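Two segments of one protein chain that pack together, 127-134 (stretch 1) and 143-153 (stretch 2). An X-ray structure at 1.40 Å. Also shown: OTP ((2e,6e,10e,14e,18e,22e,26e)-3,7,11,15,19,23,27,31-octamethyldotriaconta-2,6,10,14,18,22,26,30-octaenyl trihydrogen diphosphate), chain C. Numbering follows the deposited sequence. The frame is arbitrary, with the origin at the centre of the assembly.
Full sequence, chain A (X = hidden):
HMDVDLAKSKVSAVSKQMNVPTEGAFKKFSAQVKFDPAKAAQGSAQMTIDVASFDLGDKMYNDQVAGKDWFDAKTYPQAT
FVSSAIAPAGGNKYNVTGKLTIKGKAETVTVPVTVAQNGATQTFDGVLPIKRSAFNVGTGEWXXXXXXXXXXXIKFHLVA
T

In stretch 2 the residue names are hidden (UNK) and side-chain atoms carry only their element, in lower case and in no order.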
ATOM      1  N   VAL A 127       8.137   0.329   2.554  1.00 18.98           N
ATOM      2  CA  VAL A 127       7.667  -0.987   2.130  1.00 18.13           C
ATOM      3  C   VAL A 127       6.993  -1.633   3.313  1.00 17.58           C
ATOM      4  O   VAL A 127       7.546  -1.667   4.404  1.00 18.61           O
ATOM      5  CB  VAL A 127       8.831  -1.882   1.651  1.00 22.34           C
ATOM      6  CG1 VAL A 127       8.313  -3.263   1.221  1.00 26.95           C
ATOM      7  CG2 VAL A 127       9.571  -1.223   0.500  1.00 28.35           C
ATOM      8  N   LEU A 128       5.766  -2.097   3.101  1.00 17.61           N
ATOM      9  CA  LEU A 128       5.011  -2.802   4.120  1.00 15.88           C
ATOM     10  C   LEU A 128       4.768  -4.241   3.679  1.00 16.41           C
ATOM     11  O   LEU A 128       4.021  -4.466   2.721  1.00 17.65           O
ATOM     12  CB  LEU A 128       3.658  -2.132   4.333  1.00 18.52           C
ATOM     13  CG  LEU A 128       2.764  -2.860   5.347  1.00 20.24           C
ATOM     14  CD1 LEU A 128       3.349  -2.850   6.743  1.00 24.11           C
ATOM     15  CD2 LEU A 128       1.377  -2.237   5.322  1.00 23.39           C
ATOM     16  N   PRO A 129       5.363  -5.215   4.374  1.00 17.40           N
ATOM     17  CA  PRO A 129       5.024  -6.605   4.048  1.00 17.67           C
ATOM     18  C   PRO A 129       3.729  -7.013   4.736  1.00 18.12           C
ATOM     19  O   PRO A 129       3.504  -6.708   5.915  1.00 18.96           O
ATOM     20  CB  PRO A 129       6.203  -7.400   4.608  1.00 20.87           C
ATOM     21  CG  PRO A 129       6.784  -6.543   5.684  1.00 28.89           C
ATOM     22  CD  PRO A 129       6.465  -5.108   5.346  1.00 21.80           C
ATOM     23  N   ILE A 130       2.862  -7.677   3.982  1.00 16.69           N
ATOM     24  CA  ILE A 130       1.640  -8.230   4.534  1.00 16.89           C
ATOM     25  C   ILE A 130       1.472  -9.660   4.067  1.00 16.67           C
ATOM     26  O   ILE A 130       2.112 -10.087   3.099  1.00 18.80           O
ATOM     27  CB  ILE A 130       0.393  -7.423   4.117  1.00 15.94           C
ATOM     28  CG1 ILE A 130       0.124  -7.476   2.600  1.00 17.10           C
ATOM     29  CG2 ILE A 130       0.510  -5.958   4.611  1.00 21.26           C
ATOM     30  CD1 ILE A 130      -1.316  -7.053   2.219  1.00 20.23           C
ATOM     31  N   LYS A 131       0.585 -10.378   4.732  1.00 16.35           N
ATOM     32  CA  LYS A 131       0.113 -11.662   4.241  1.00 16.71           C
ATOM     33  C   LYS A 131      -1.224 -11.429   3.552  1.00 15.11           C
ATOM     34  O   LYS A 131      -2.169 -10.968   4.169  1.00 15.24           O
ATOM     35  CB  LYS A 131      -0.082 -12.634   5.401  1.00 18.70           C
ATOM     36  CG  LYS A 131       1.206 -13.075   6.054  1.00 24.40           C
ATOM     37  CD  LYS A 131       0.947 -14.092   7.162  1.00 48.58           C
ATOM     38  CE  LYS A 131       2.203 -14.886   7.504  1.00 53.28           C
ATOM     39  NZ  LYS A 131       3.441 -14.059   7.442  1.00 71.62           N
ATOM     40  N   ARG A 132      -1.303 -11.778   2.274  1.00 14.80           N
ATOM     41  CA  ARG A 132      -2.557 -11.625   1.541  1.00 13.40           C
ATOM     42  C   ARG A 132      -3.690 -12.390   2.201  1.00 14.89           C
ATOM     43  O   ARG A 132      -4.843 -11.941   2.183  1.00 14.29           O
ATOM     44  CB  ARG A 132      -2.406 -12.013   0.062  1.00 14.34           C
ATOM     45  CG  ARG A 132      -2.091 -13.484  -0.209  1.00 15.25           C
ATOM     46  CD  ARG A 132      -1.799 -13.716  -1.684  1.00 16.25           C
ATOM     47  NE  ARG A 132      -1.501 -15.116  -1.947  1.00 17.41           N
ATOM     48  CZ  ARG A 132      -2.412 -16.079  -2.024  1.00 18.11           C
ATOM     49  NH1 ARG A 132      -3.709 -15.805  -1.877  1.00 17.35           N
ATOM     50  NH2 ARG A 132      -2.019 -17.324  -2.261  1.00 19.40           N
ATOM     51  N   SER A 133      -3.365 -13.544   2.786  1.00 14.64           N
ATOM     52  CA  SER A 133      -4.378 -14.373   3.446  1.00 15.95           C
ATOM     53  C   SER A 133      -5.063 -13.655   4.619  1.00 16.36           C
ATOM     54  O   SER A 133      -6.228 -13.927   4.902  1.00 17.15           O
ATOM     55  CB  SER A 133      -3.764 -15.688   3.962  1.00 17.04           C
ATOM     56  OG  SER A 133      -2.735 -15.419   4.900  1.00 17.80           O
ATOM     57  N   ALA A 134      -4.353 -12.735   5.279  1.00 15.20           N
ATOM     58  CA  ALA A 134      -4.915 -12.001   6.405  1.00 17.17           C
ATOM     59  C   ALA A 134      -6.095 -11.134   5.988  1.00 15.12           C
ATOM     60  O   ALA A 134      -6.940 -10.787   6.808  1.00 18.28           O
ATOM     61  CB  ALA A 134      -3.853 -11.133   7.045  1.00 16.70           C
ATOM     62  N   UNK A 143      -5.937 -20.062  -2.406  1.00 22.36           N
ATOM     63  CA  UNK A 143      -5.365 -20.161  -1.055  1.00 22.01           C
ATOM     64  C   UNK A 143      -4.002 -20.837  -1.092  1.00 24.50           C
ATOM     65  O   UNK A 143      -3.171 -20.599  -0.218  1.00 26.24           O
ATOM     66  c   UNK A 143      -8.344 -20.888   1.391  1.00 26.83           C
ATOM     67  c   UNK A 143      -6.280 -20.938  -0.105  1.00 22.63           C
ATOM     68  c   UNK A 143      -7.535 -20.182   0.307  1.00 23.16           C
ATOM     69  c   UNK A 143      -8.987 -22.159   0.910  1.00 52.42           C
ATOM     70  n   UNK A 143      -9.817 -22.747   1.997  1.00 61.09           N
ATOM     71  N   UNK A 144      -3.782 -21.705  -2.080  1.00 23.06           N
ATOM     72  CA  UNK A 144      -2.557 -22.497  -2.150  1.00 24.84           C
ATOM     73  C   UNK A 144      -1.340 -21.587  -2.317  1.00 28.08           C
ATOM     74  O   UNK A 144      -1.149 -20.969  -3.364  1.00 30.56           O
ATOM     75  c   UNK A 144      -1.532 -24.531  -3.305  1.00 35.01           C
ATOM     76  c   UNK A 144      -2.648 -23.498  -3.313  1.00 27.38           C
ATOM     77  o   UNK A 144      -0.497 -24.306  -2.649  1.00 30.82           O
ATOM     78  o   UNK A 144      -1.684 -25.580  -3.980  1.00 37.59           O
ATOM     79  N   UNK A 145      -0.502 -21.512  -1.291  1.00 25.66           N
ATOM     80  CA  UNK A 145       0.620 -20.586  -1.324  1.00 23.95           C
ATOM     81  C   UNK A 145       1.815 -21.137  -2.090  1.00 29.78           C
ATOM     82  O   UNK A 145       2.819 -20.448  -2.239  1.00 33.57           O
ATOM     83  c   UNK A 145       1.054 -20.182   0.085  1.00 27.34           C
ATOM     84  c   UNK A 145      -0.059 -19.410   0.760  1.00 24.94           C
ATOM     85  o   UNK A 145       1.362 -21.359   0.835  1.00 30.73           O
ATOM     86  N   UNK A 146       1.700 -22.363  -2.585  1.00 33.76           N
ATOM     87  CA  UNK A 146       2.716 -22.893  -3.480  1.00 35.28           C
ATOM     88  C   UNK A 146       2.469 -22.356  -4.889  1.00 33.38           C
ATOM     89  O   UNK A 146       3.324 -22.488  -5.766  1.00 42.49           O
ATOM     90  c   UNK A 146       2.704 -24.424  -3.474  1.00 40.14           C
ATOM     91  o   UNK A 146       1.627 -24.930  -4.240  1.00 39.23           O
ATOM     92  N   UNK A 147       1.295 -21.763  -5.106  1.00 30.94           N
ATOM     93  CA  UNK A 147       0.975 -21.140  -6.395  1.00 36.91           C
ATOM     94  C   UNK A 147       1.329 -19.651  -6.380  1.00 37.52           C
ATOM     95  O   UNK A 147       2.092 -19.200  -7.212  1.00 41.36           O
ATOM     96  c   UNK A 147      -0.515 -21.285  -6.776  1.00 33.30           C
ATOM     97  c   UNK A 147      -2.430 -22.945  -7.005  1.00 43.21           C
ATOM     98  c   UNK A 147      -0.934 -22.755  -6.818  1.00 44.48           C
ATOM     99  c   UNK A 147      -0.776 -20.617  -8.126  1.00 36.48           C
ATOM    100  N   UNK A 148       0.732 -18.887  -5.470  1.00 26.50           N
ATOM    101  CA  UNK A 148       1.125 -17.504  -5.237  1.00 24.52           C
ATOM    102  C   UNK A 148       1.473 -17.396  -3.761  1.00 25.25           C
ATOM    103  O   UNK A 148       0.669 -17.763  -2.910  1.00 24.00           O
ATOM    104  c   UNK A 148      -0.022 -16.500  -5.558  1.00 24.02           C
ATOM    105  c   UNK A 148      -0.440 -16.638  -7.018  1.00 29.29           C
ATOM    106  c   UNK A 148       0.379 -15.052  -5.223  1.00 24.92           C
ATOM    107  N   UNK A 149       2.679 -16.922  -3.454  1.00 24.53           N
ATOM    108  CA  UNK A 149       3.113 -16.824  -2.063  1.00 25.17           C
ATOM    109  C   UNK A 149       2.160 -15.949  -1.252  1.00 21.82           C
ATOM    110  O   UNK A 149       1.489 -15.077  -1.778  1.00 21.34           O
ATOM    111  c   UNK A 149       4.522 -16.267  -1.976  1.00 27.25           C
ATOM    112  N   UNK A 150       2.098 -16.199   0.047  1.00 21.01           N
ATOM    113  CA  UNK A 150       1.250 -15.429   0.930  1.00 18.37           C
ATOM    114  C   UNK A 150       1.806 -14.014   1.123  1.00 21.05           C
ATOM    115  O   UNK A 150       1.073 -13.029   1.090  1.00 18.83           O
ATOM    116  c   UNK A 150       1.112 -16.130   2.279  1.00 18.95           C
ATOM    117  o   UNK A 150      -0.390 -16.315   4.106  1.00 21.67           O
ATOM    118  o   UNK A 150      -0.858 -14.808   2.587  1.00 22.57           O
ATOM    119  c   UNK A 150      -0.136 -15.723   3.039  1.00 20.77           C
ATOM    120  N   UNK A 151       3.117 -13.903   1.291  1.00 23.19           N
ATOM    121  CA  UNK A 151       3.693 -12.588   1.518  1.00 25.15           C
ATOM    122  C   UNK A 151       3.635 -11.700   0.281  1.00 20.13           C
ATOM    123  O   UNK A 151       4.030 -12.109  -0.806  1.00 24.07           O
ATOM    124  c   UNK A 151       5.144 -12.675   1.993  1.00 30.93           C
ATOM    125  o   UNK A 151       6.982 -11.691   4.272  1.00 58.61           O
ATOM    126  c   UNK A 151       6.980 -11.286   3.090  1.00 75.87           C
ATOM    127  c   UNK A 151       5.673 -11.280   2.334  1.00 49.49           C
ATOM    128  o   UNK A 151       7.997 -10.854   2.510  1.00 55.51           O
ATOM    129  N   UNK A 152       3.126 -10.484   0.462  1.00 19.72           N
ATOM    130  CA  UNK A 152       3.100  -9.454  -0.580  1.00 19.84           C
ATOM    131  C   UNK A 152       3.744  -8.205  -0.004  1.00 19.94           C
ATOM    132  O   UNK A 152       3.440  -7.811   1.128  1.00 20.64           O
ATOM    133  c   UNK A 152       1.008 -10.350  -1.627  1.00 21.50           C
ATOM    134  c   UNK A 152       1.652  -9.132  -1.011  1.00 20.38           C
ATOM    135  c   UNK A 152       1.598  -7.944  -1.989  1.00 23.41           C
ATOM    136  N   UNK A 153       4.620  -7.567  -0.770  1.00 20.47           N
ATOM    137  CA  UNK A 153       5.254  -6.337  -0.339  1.00 20.88           C
ATOM    138  C   UNK A 153       4.560  -5.144  -0.982  1.00 21.45           C
ATOM    139  O   UNK A 153       4.507  -5.022  -2.210  1.00 23.89           O
ATOM    140  c   UNK A 153       7.540  -7.400  -0.015  1.00 31.53           C
ATOM    141  o   UNK A 153       9.375  -6.683  -1.366  1.00 70.20           O
ATOM    142  c   UNK A 153       6.736  -6.330  -0.708  1.00 26.92           C
ATOM    143  c   UNK A 153       8.995  -7.377  -0.422  1.00 69.03           C
ATOM    144  n   UNK A 153       9.821  -8.136   0.290  1.00 83.35           N
TER
HETATM  145  O7  OTP C 201       2.335 -20.067 -14.172  1.00112.42           O
HETATM  146  P2  OTP C 201       1.354 -19.700 -13.078  1.00111.96           P
HETATM  147  O5  OTP C 201       0.121 -20.571 -13.185  1.00112.22           O
HETATM  148  O6  OTP C 201       1.998 -19.900 -11.723  1.00112.37           O
HETATM  149  O4  OTP C 201       0.933 -18.177 -13.226  1.00109.19           O
HETATM  150  P1  OTP C 201      -0.295 -17.503 -12.478  1.00105.37           P
HETATM  151  O2  OTP C 201      -1.566 -17.737 -13.262  1.00105.08           O
HETATM  152  O3  OTP C 201      -0.439 -18.079 -11.086  1.00106.31           O
HETATM  153  O1  OTP C 201      -0.007 -15.942 -12.403  1.00100.12           O
HETATM  154  C40 OTP C 201      -0.038 -15.229 -11.178  1.00 94.82           C
HETATM  155  C39 OTP C 201      -0.060 -13.770 -11.621  1.00 90.01           C
HETATM  156  C37 OTP C 201      -0.034 -12.708 -10.765  1.00 85.28           C
HETATM  157  C38 OTP C 201      -0.066 -11.330 -11.426  1.00 85.93           C
HETATM  158  C36 OTP C 201       0.011 -12.839  -9.225  1.00 80.01           C
HETATM  159  C35 OTP C 201      -1.065 -11.910  -8.625  1.00 74.91           C
HETATM  160  C34 OTP C 201      -0.665 -11.381  -7.236  1.00 70.80           C
HETATM  161  C32 OTP C 201      -1.307 -10.272  -6.733  1.00 66.71           C
HETATM  162  C33 OTP C 201      -2.404  -9.560  -7.535  1.00 67.80           C
HETATM  163  C31 OTP C 201      -0.927  -9.731  -5.344  1.00 61.82           C
HETATM  164  C30 OTP C 201      -2.206  -9.513  -4.509  1.00 57.51           C
HETATM  165  C29 OTP C 201      -2.105  -8.077  -3.984  1.00 51.57           C
HETATM  166  C27 OTP C 201      -2.205  -7.769  -2.649  1.00 50.35           C
HETATM  167  C28 OTP C 201      -2.445  -8.788  -1.535  1.00 50.08           C
HETATM  168  C26 OTP C 201      -2.052  -6.288  -2.299  1.00 49.48           C
HETATM  169  C25 OTP C 201      -3.108  -5.841  -1.279  1.00 46.73           C
HETATM  170  C24 OTP C 201      -2.676  -4.379  -1.115  1.00 45.68           C
HETATM  171  C22 OTP C 201      -3.507  -3.335  -1.417  1.00 40.81           C
HETATM  172  C23 OTP C 201      -4.947  -3.516  -1.908  1.00 42.07           C
HETATM  173  C21 OTP C 201      -2.934  -1.934  -1.216  1.00 41.54           C
HETATM  174  C20 OTP C 201      -3.411  -1.499   0.169  1.00 40.99           C
HETATM  175  C19 OTP C 201      -2.447  -0.392   0.609  1.00 41.30           C
HETATM  176  C17 OTP C 201      -2.906   0.805   1.118  1.00 40.85           C
HETATM  177  C18 OTP C 201      -4.407   1.063   1.267  1.00 37.13           C
HETATM  178  C16 OTP C 201      -1.938   1.912   1.569  1.00 41.02           C
HETATM  179  C15 OTP C 201      -0.469   1.594   1.233  1.00 43.53           C
HETATM  180  C14 OTP C 201       0.415   2.554   2.045  1.00 44.14           C
HETATM  181  C12 OTP C 201       0.736   2.265   3.354  1.00 43.49           C
HETATM  182  C13 OTP C 201       0.270   0.991   4.067  1.00 44.29           C
HETATM  183  C11 OTP C 201       1.615   3.224   4.169  1.00 44.97           C
HETATM  184  C10 OTP C 201       1.525   4.670   3.666  1.00 44.86           C
HETATM  185  C9  OTP C 201       2.190   5.499   4.775  1.00 46.35           C
HETATM  186  C7  OTP C 201       2.072   6.864   4.819  1.00 46.40           C
HETATM  187  C8  OTP C 201       1.270   7.618   3.757  1.00 44.76           C
HETATM  188  C6  OTP C 201       2.769   7.601   5.979  1.00 45.96           C
HETATM  189  C5  OTP C 201       3.515   8.834   5.464  1.00 46.77           C
HETATM  190  C4  OTP C 201       4.587   9.120   6.532  1.00 46.65           C
HETATM  191  C2  OTP C 201       4.537  10.159   7.433  1.00 44.69           C
HETATM  192  C3  OTP C 201       5.696  10.282   8.421  1.00 45.56           C
HETATM  193  C1  OTP C 201       3.395  11.177   7.483  1.00 44.53           C

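Position 143 carries four carbons in an unbranched row ending in nitrogen; its CA-to-CB bond points away, and the side chain comes no nearer to stretch 1 than 6.0 Å: Lys 143. Position 144 has two carbons, the second bearing two oxygens, and this side chain stays 6.3 Å or more from stretch 1, which is Asp 144. At position 145 one carbon carries an oxygen and a carbon, the branched pattern of Thr 145; its methyl CG2 lies 4.2 Å from Arg 132 NH2. Position 146 shows one carbon and one oxygen and has no contact with stretch 1: Ser 146, whose OG donates to Asp 144 OD1 at 2.7 Å while its own N reaches the same OD1 at 2.9 Å, tying up the turn.

Position 147 has four carbons, forked at the first, with one arm two carbons long: Ile 147. It does not touch stretch 1, but its CG2 comes within 3.9 Å of OTP O3. Position 148 has a single carbon carrying two more and points toward stretch 1, as Val 148; its CG1 is 3.8 Å from Arg 132 NE. Position 149 has one carbon, directed away, hence Ala 149, which contributes through its backbone.

Position 150 again has two carbons, the second with two oxygens, and both oxygens meet the start of the 3-10 segment: Asp 150. Its OD1 accepts from Ser 133 N at 2.8 Å (165°) and its OD2 from Ser 133 OG at 2.6 Å. Position 151 has three carbons, the third with two oxygens, so Glu 151; its CD is 4.2 Å from Pro 129 CB, on the exposed side of the ladder. Position 152 repeats the three-carbon fork, Val 152, with CB 4.3 Å from Ile 130 CG1. Position 153 has three carbons, the last bearing one oxygen and one nitrogen, consistent with Gln 153; its CB is 4.0 Å from Val 127 CG1.

The contact begins as an antiparallel ladder, the strand axes running at 155°. Ile 130 N to Val 152 O and Val 152 N to Ile 130 O are both 2.9 Å and nearly linear. The next rung, Arg 132 N to Asp 150 O at 2.9 Å, extends the pairing beyond the strands. There the Arg 132 side chain takes over: NE donates to Ala 149 O at 3.0 Å and NH2 to Val 148 O at 2.8 Å, both acceptors near the guanidinium plane, so one side chain pins two successive carbonyls of the loop. Val 152, on the face it shares with Ile 130, brings CG2 to 3.8 Å from OTP C28, and Arg 132 CB, just past the strand, lies 3.6 Å from OTP C28, so the junction also lines the lipid site.

Stretch 2 143-153: KDTSIVADEVQ
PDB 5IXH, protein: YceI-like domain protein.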